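Long-range contact in cellulose hydrolase (Bacillus licheniformis, PDB 4YZT), which hydrolyses internal beta-1,4-glucosidic bonds of cellulose as a tri-modular endoglucanase of glycoside hydrolase family 5: residues L458-S472 / S513-V526. Sequence-based numbering, arbitrary orientation.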
loop_
_atom_site.group_PDB
_atom_site.type_symbol
_atom_site.label_atom_id
_atom_site.label_comp_id
_atom_site.label_asym_id
_atom_site.label_seq_id
_atom_site.Cartn_x
_atom_site.Cartn_y
_atom_site.Cartn_z
ATOM N N LEU A 458 4.967 -26.860 -0.326
ATOM C CA LEU A 458 5.959 -25.927 0.221
ATOM C C LEU A 458 6.333 -26.235 1.681
ATOM O O LEU A 458 7.336 -25.731 2.200
ATOM C CB LEU A 458 5.445 -24.488 0.090
ATOM C CG LEU A 458 5.351 -24.017 -1.371
ATOM C CD1 LEU A 458 4.683 -22.647 -1.458
ATOM C CD2 LEU A 458 6.727 -23.977 -2.033
ATOM N N ASN A 459 5.518 -27.061 2.326
ATOM C CA ASN A 459 5.827 -27.601 3.648
ATOM C C ASN A 459 6.180 -26.524 4.664
ATOM O O ASN A 459 7.121 -26.678 5.431
ATOM C CB ASN A 459 6.971 -28.616 3.556
ATOM C CG ASN A 459 6.591 -29.856 2.761
ATOM O OD1 ASN A 459 5.418 -30.228 2.697
ATOM N ND2 ASN A 459 7.589 -30.511 2.164
ATOM N N GLY A 460 5.414 -25.442 4.667
ATOM C CA GLY A 460 5.588 -24.400 5.664
ATOM C C GLY A 460 6.380 -23.206 5.175
ATOM O O GLY A 460 6.372 -22.147 5.808
ATOM N N THR A 461 7.078 -23.369 4.058
ATOM C CA THR A 461 7.848 -22.266 3.508
ATOM C C THR A 461 6.937 -21.331 2.711
ATOM O O THR A 461 5.812 -21.691 2.376
ATOM C CB THR A 461 9.009 -22.746 2.609
ATOM O OG1 THR A 461 8.492 -23.325 1.409
ATOM C CG2 THR A 461 9.878 -23.751 3.333
ATOM N N LYS A 462 7.431 -20.129 2.424
ATOM C CA LYS A 462 6.662 -19.112 1.714
ATOM C C LYS A 462 7.490 -18.514 0.599
ATOM O O LYS A 462 8.709 -18.351 0.734
ATOM C CB LYS A 462 6.203 -17.993 2.660
ATOM C CG LYS A 462 5.470 -18.463 3.906
ATOM C CD LYS A 462 5.378 -17.333 4.913
ATOM C CE LYS A 462 4.553 -17.729 6.128
ATOM N NZ LYS A 462 4.462 -16.593 7.088
ATOM N N LEU A 463 6.838 -18.164 -0.499
ATOM C CA LEU A 463 7.556 -17.561 -1.621
ATOM C C LEU A 463 8.059 -16.156 -1.267
ATOM O O LEU A 463 7.311 -15.340 -0.712
ATOM C CB LEU A 463 6.660 -17.493 -2.853
ATOM C CG LEU A 463 7.291 -16.887 -4.109
ATOM C CD1 LEU A 463 8.493 -17.715 -4.572
ATOM C CD2 LEU A 463 6.229 -16.788 -5.190
ATOM N N ALA A 464 9.327 -15.892 -1.575
ATOM C CA ALA A 464 9.936 -14.589 -1.322
ATOM C C ALA A 464 10.166 -13.800 -2.614
ATOM O O ALA A 464 9.672 -12.674 -2.770
ATOM C CB ALA A 464 11.240 -14.771 -0.585
ATOM N N THR A 465 10.926 -14.394 -3.535
ATOM C CA THR A 465 11.163 -13.781 -4.837
ATOM C C THR A 465 11.595 -14.864 -5.840
ATOM O O THR A 465 11.727 -16.033 -5.484
ATOM C CB THR A 465 12.228 -12.651 -4.747
ATOM O OG1 THR A 465 12.351 -11.994 -6.020
ATOM C CG2 THR A 465 13.575 -13.206 -4.342
ATOM N N VAL A 466 11.785 -14.485 -7.096
ATOM C CA VAL A 466 12.185 -15.438 -8.123
ATOM C C VAL A 466 13.225 -14.784 -9.037
ATOM O O VAL A 466 13.081 -13.614 -9.364
ATOM C CB VAL A 466 10.984 -15.898 -8.998
ATOM C CG1 VAL A 466 11.396 -17.077 -9.895
ATOM C CG2 VAL A 466 9.780 -16.262 -8.147
ATOM N N LYS A 467 14.255 -15.528 -9.451
ATOM C CA LYS A 467 15.146 -15.054 -10.513
ATOM C C LYS A 467 15.128 -16.058 -11.665
ATOM O O LYS A 467 14.809 -17.246 -11.471
ATOM C CB LYS A 467 16.574 -14.831 -10.008
ATOM C CG LYS A 467 17.248 -16.077 -9.425
ATOM C CD LYS A 467 18.755 -15.882 -9.254
ATOM C CE LYS A 467 19.396 -17.043 -8.491
ATOM N NZ LYS A 467 20.858 -16.813 -8.269
ATOM N N GLY A 468 15.463 -15.575 -12.857
ATOM C CA GLY A 468 15.463 -16.406 -14.045
ATOM C C GLY A 468 16.665 -16.099 -14.907
ATOM O O GLY A 468 16.955 -14.936 -15.181
ATOM N N VAL A 469 17.350 -17.155 -15.338
ATOM C CA VAL A 469 18.641 -17.058 -16.007
ATOM C C VAL A 469 18.632 -17.907 -17.279
ATOM O O VAL A 469 18.067 -19.001 -17.286
ATOM C CB VAL A 469 19.769 -17.519 -15.051
ATOM C CG1 VAL A 469 21.046 -17.771 -15.783
ATOM C CG2 VAL A 469 19.971 -16.506 -13.921
ATOM N N VAL A 470 19.224 -17.398 -18.358
ATOM C CA VAL A 470 19.366 -18.193 -19.570
ATOM C C VAL A 470 20.554 -19.132 -19.386
ATOM O O VAL A 470 21.654 -18.686 -19.068
ATOM C CB VAL A 470 19.568 -17.317 -20.815
ATOM C CG1 VAL A 470 19.602 -18.176 -22.071
ATOM C CG2 VAL A 470 18.469 -16.251 -20.899
ATOM N N ASP A 471 20.329 -20.430 -19.568
ATOM C CA ASP A 471 21.367 -21.421 -19.294
ATOM C C ASP A 471 22.652 -21.208 -20.115
ATOM O O ASP A 471 23.751 -21.222 -19.567
ATOM C CB ASP A 471 20.839 -22.834 -19.549
ATOM C CG ASP A 471 19.866 -23.305 -18.488
ATOM O OD1 ASP A 471 19.627 -22.574 -17.499
ATOM O OD2 ASP A 471 19.348 -24.436 -18.631
ATOM N N SER A 472 22.520 -21.027 -21.425
ATOM C CA SER A 472 23.702 -20.986 -22.283
ATOM C C SER A 472 24.578 -19.765 -22.035
ATOM O O SER A 472 25.782 -19.810 -22.278
ATOM C CB SER A 472 23.301 -21.034 -23.758
ATOM O OG SER A 472 22.543 -19.892 -24.111
ATOM N N SER A 513 15.576 -19.807 -25.081
ATOM C CA SER A 513 16.264 -21.092 -24.996
ATOM C C SER A 513 16.150 -21.607 -23.569
ATOM O O SER A 513 15.589 -20.926 -22.713
ATOM C CB SER A 513 17.732 -20.966 -25.427
ATOM O OG SER A 513 18.464 -20.100 -24.568
ATOM N N ASP A 514 16.669 -22.805 -23.313
ATOM C CA ASP A 514 16.529 -23.428 -22.000
ATOM C C ASP A 514 16.992 -22.509 -20.849
ATOM O O ASP A 514 18.072 -21.915 -20.892
ATOM C CB ASP A 514 17.290 -24.753 -21.975
ATOM C CG ASP A 514 16.750 -25.748 -22.985
ATOM O OD1 ASP A 514 15.717 -25.459 -23.639
ATOM O OD2 ASP A 514 17.357 -26.828 -23.122
ATOM N N SER A 515 16.149 -22.382 -19.831
ATOM C CA SER A 515 16.384 -21.433 -18.737
ATOM C C SER A 515 16.126 -22.078 -17.385
ATOM O O SER A 515 15.430 -23.097 -17.286
ATOM C CB SER A 515 15.495 -20.187 -18.886
ATOM O OG SER A 515 15.733 -19.548 -20.134
ATOM N N THR A 516 16.703 -21.479 -16.348
ATOM C CA THR A 516 16.582 -21.984 -14.993
ATOM C C THR A 516 15.991 -20.893 -14.109
ATOM O O THR A 516 16.503 -19.771 -14.080
ATOM C CB THR A 516 17.952 -22.437 -14.432
ATOM O OG1 THR A 516 18.466 -23.513 -15.230
ATOM C CG2 THR A 516 17.822 -22.897 -12.984
ATOM N N PHE A 517 14.905 -21.221 -13.413
ATOM C CA PHE A 517 14.274 -20.300 -12.475
ATOM C C PHE A 517 14.509 -20.748 -11.047
ATOM O O PHE A 517 14.368 -21.930 -10.731
ATOM C CB PHE A 517 12.775 -20.185 -12.747
ATOM C CG PHE A 517 12.463 -19.541 -14.059
ATOM C CD1 PHE A 517 12.233 -18.181 -14.134
ATOM C CD2 PHE A 517 12.425 -20.298 -15.224
ATOM C CE1 PHE A 517 11.971 -17.578 -15.368
ATOM C CE2 PHE A 517 12.153 -19.715 -16.444
ATOM C CZ PHE A 517 11.931 -18.351 -16.516
ATOM N N THR A 518 14.894 -19.806 -10.198
ATOM C CA THR A 518 15.111 -20.102 -8.791
ATOM C C THR A 518 14.043 -19.414 -7.955
ATOM O O THR A 518 14.012 -18.177 -7.862
ATOM C CB THR A 518 16.513 -19.661 -8.321
ATOM O OG1 THR A 518 17.529 -20.302 -9.113
ATOM C CG2 THR A 518 16.720 -20.017 -6.849
ATOM N N PHE A 519 13.165 -20.219 -7.363
ATOM C CA PHE A 519 12.123 -19.708 -6.482
ATOM C C PHE A 519 12.682 -19.621 -5.067
ATOM O O PHE A 519 12.783 -20.633 -4.379
ATOM C CB PHE A 519 10.872 -20.600 -6.533
ATOM C CG PHE A 519 10.136 -20.522 -7.839
ATOM C CD1 PHE A 519 10.560 -21.261 -8.930
ATOM C CD2 PHE A 519 9.033 -19.690 -7.981
ATOM C CE1 PHE A 519 9.898 -21.179 -10.149
ATOM C CE2 PHE A 519 8.364 -19.603 -9.184
ATOM C CZ PHE A 519 8.801 -20.354 -10.279
ATOM N N GLU A 520 13.065 -18.411 -4.647
ATOM C CA GLU A 520 13.665 -18.221 -3.331
ATOM C C GLU A 520 12.554 -18.071 -2.302
ATOM O O GLU A 520 11.596 -17.318 -2.494
ATOM C CB GLU A 520 14.607 -17.010 -3.320
ATOM C CG GLU A 520 15.761 -17.115 -4.297
ATOM C CD GLU A 520 16.714 -15.920 -4.264
ATOM O OE1 GLU A 520 16.508 -14.971 -3.471
ATOM O OE2 GLU A 520 17.685 -15.935 -5.047
ATOM N N LEU A 521 12.685 -18.818 -1.213
ATOM C CA LEU A 521 11.642 -18.922 -0.210
ATOM C C LEU A 521 12.031 -18.297 1.124
ATOM O O LEU A 521 13.196 -17.972 1.358
ATOM C CB LEU A 521 11.281 -20.400 0.001
ATOM C CG LEU A 521 10.915 -21.132 -1.287
ATOM C CD1 LEU A 521 10.938 -22.657 -1.105
ATOM C CD2 LEU A 521 9.543 -20.679 -1.747
ATOM N N TRP A 522 11.036 -18.146 1.992
ATOM C CA TRP A 522 11.254 -17.943 3.425
ATOM C C TRP A 522 11.123 -19.313 4.095
ATOM O O TRP A 522 10.177 -20.026 3.805
ATOM C CB TRP A 522 10.230 -16.969 4.009
ATOM C CG TRP A 522 10.207 -15.577 3.383
ATOM C CD1 TRP A 522 9.169 -14.994 2.707
ATOM C CD2 TRP A 522 11.262 -14.603 3.414
ATOM N NE1 TRP A 522 9.521 -13.717 2.310
ATOM C CE2 TRP A 522 10.798 -13.460 2.731
ATOM C CE3 TRP A 522 12.555 -14.591 3.950
ATOM C CZ2 TRP A 522 11.584 -12.320 2.567
ATOM C CZ3 TRP A 522 13.336 -13.458 3.783
ATOM C CH2 TRP A 522 12.844 -12.339 3.098
ATOM N N PRO A 523 12.048 -19.683 5.005
ATOM C CA PRO A 523 13.176 -18.905 5.525
ATOM C C PRO A 523 14.295 -18.707 4.511
ATOM O O PRO A 523 14.506 -19.557 3.636
ATOM C CB PRO A 523 13.669 -19.748 6.701
ATOM C CG PRO A 523 13.316 -21.148 6.325
ATOM C CD PRO A 523 12.010 -21.040 5.575
ATOM N N LYS A 524 14.991 -17.582 4.658
ATOM C CA LYS A 524 16.131 -17.204 3.821
ATOM C C LYS A 524 17.094 -18.358 3.613
ATOM O O LYS A 524 17.552 -18.967 4.570
ATOM C CB LYS A 524 16.875 -16.028 4.461
ATOM C CG LYS A 524 18.069 -15.505 3.672
ATOM C CD LYS A 524 17.614 -14.864 2.374
ATOM C CE LYS A 524 18.764 -14.148 1.676
ATOM N NZ LYS A 524 18.340 -13.635 0.345
ATOM N N GLY A 525 17.392 -18.658 2.354
ATOM C CA GLY A 525 18.333 -19.708 2.038
ATOM C C GLY A 525 17.675 -20.993 1.562
ATOM O O GLY A 525 18.348 -21.867 1.009
ATOM N N VAL A 526 16.368 -21.125 1.779
ATOM C CA VAL A 526 15.630 -22.247 1.193
ATOM C C VAL A 526 15.083 -21.817 -0.171
ATOM O O VAL A 526 14.588 -20.697 -0.339
ATOM C CB VAL A 526 14.476 -22.727 2.106
ATOM C CG1 VAL A 526 13.696 -23.864 1.448
ATOM C CG2 VAL A 526 15.014 -23.193 3.452
HETATM O O HOH W 1 17.025 -25.430 -18.305
HETATM O O HOH W 2 20.035 -21.537 -22.896
#
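With CG anti to its carbonyl carbon (chi1 -73°), Asp471 swings its carboxylate across the strand pair to Thr516, whose OG1, likewise anti to the carbonyl carbon (chi1 -62°), donates to the syn lone pair of Asp471 OD1 at 2.7 Å. The other oxygen, Asp471 OD2, takes a water that also donates to Ser515 O, and the backbone bond from Asp471 N to Asp514 O closes this end of the antiparallel pair. Replacing Asp471 by an alanine is likely to leave Thr516 OG1 without its acceptor and the bridging water without its OD2 contact. Further along, Val466 lies beside Phe519, its CG1 4.0 Å from the ring centroid and 9° off the normal, while Leu463 CD1 meets the ring edge in plane. Gly468 sits where a CB would clash with Phe517 CE1. A classic beta bulge follows: Glu520 O accepts from both Ala464 N (2.8 Å) and Thr465 N (3.2 Å). The bulge turns Ala464 CB over one face of Trp522, 3.7 Å from the centroid of the five-membered ring. Strand 515-522 is flanked on its other side by strand 527-535, whose Lys531 bonds Thr516 OG1; strand 462-470 is an edge of this C-terminal module's mixed sheet, with Phe494 of strand 494-497 packed on Leu463 and Val466; Asn233 and Asn278 of the TIM-barrel module bond the bulge carbonyls of Ala464 and Leu463, joining the modules.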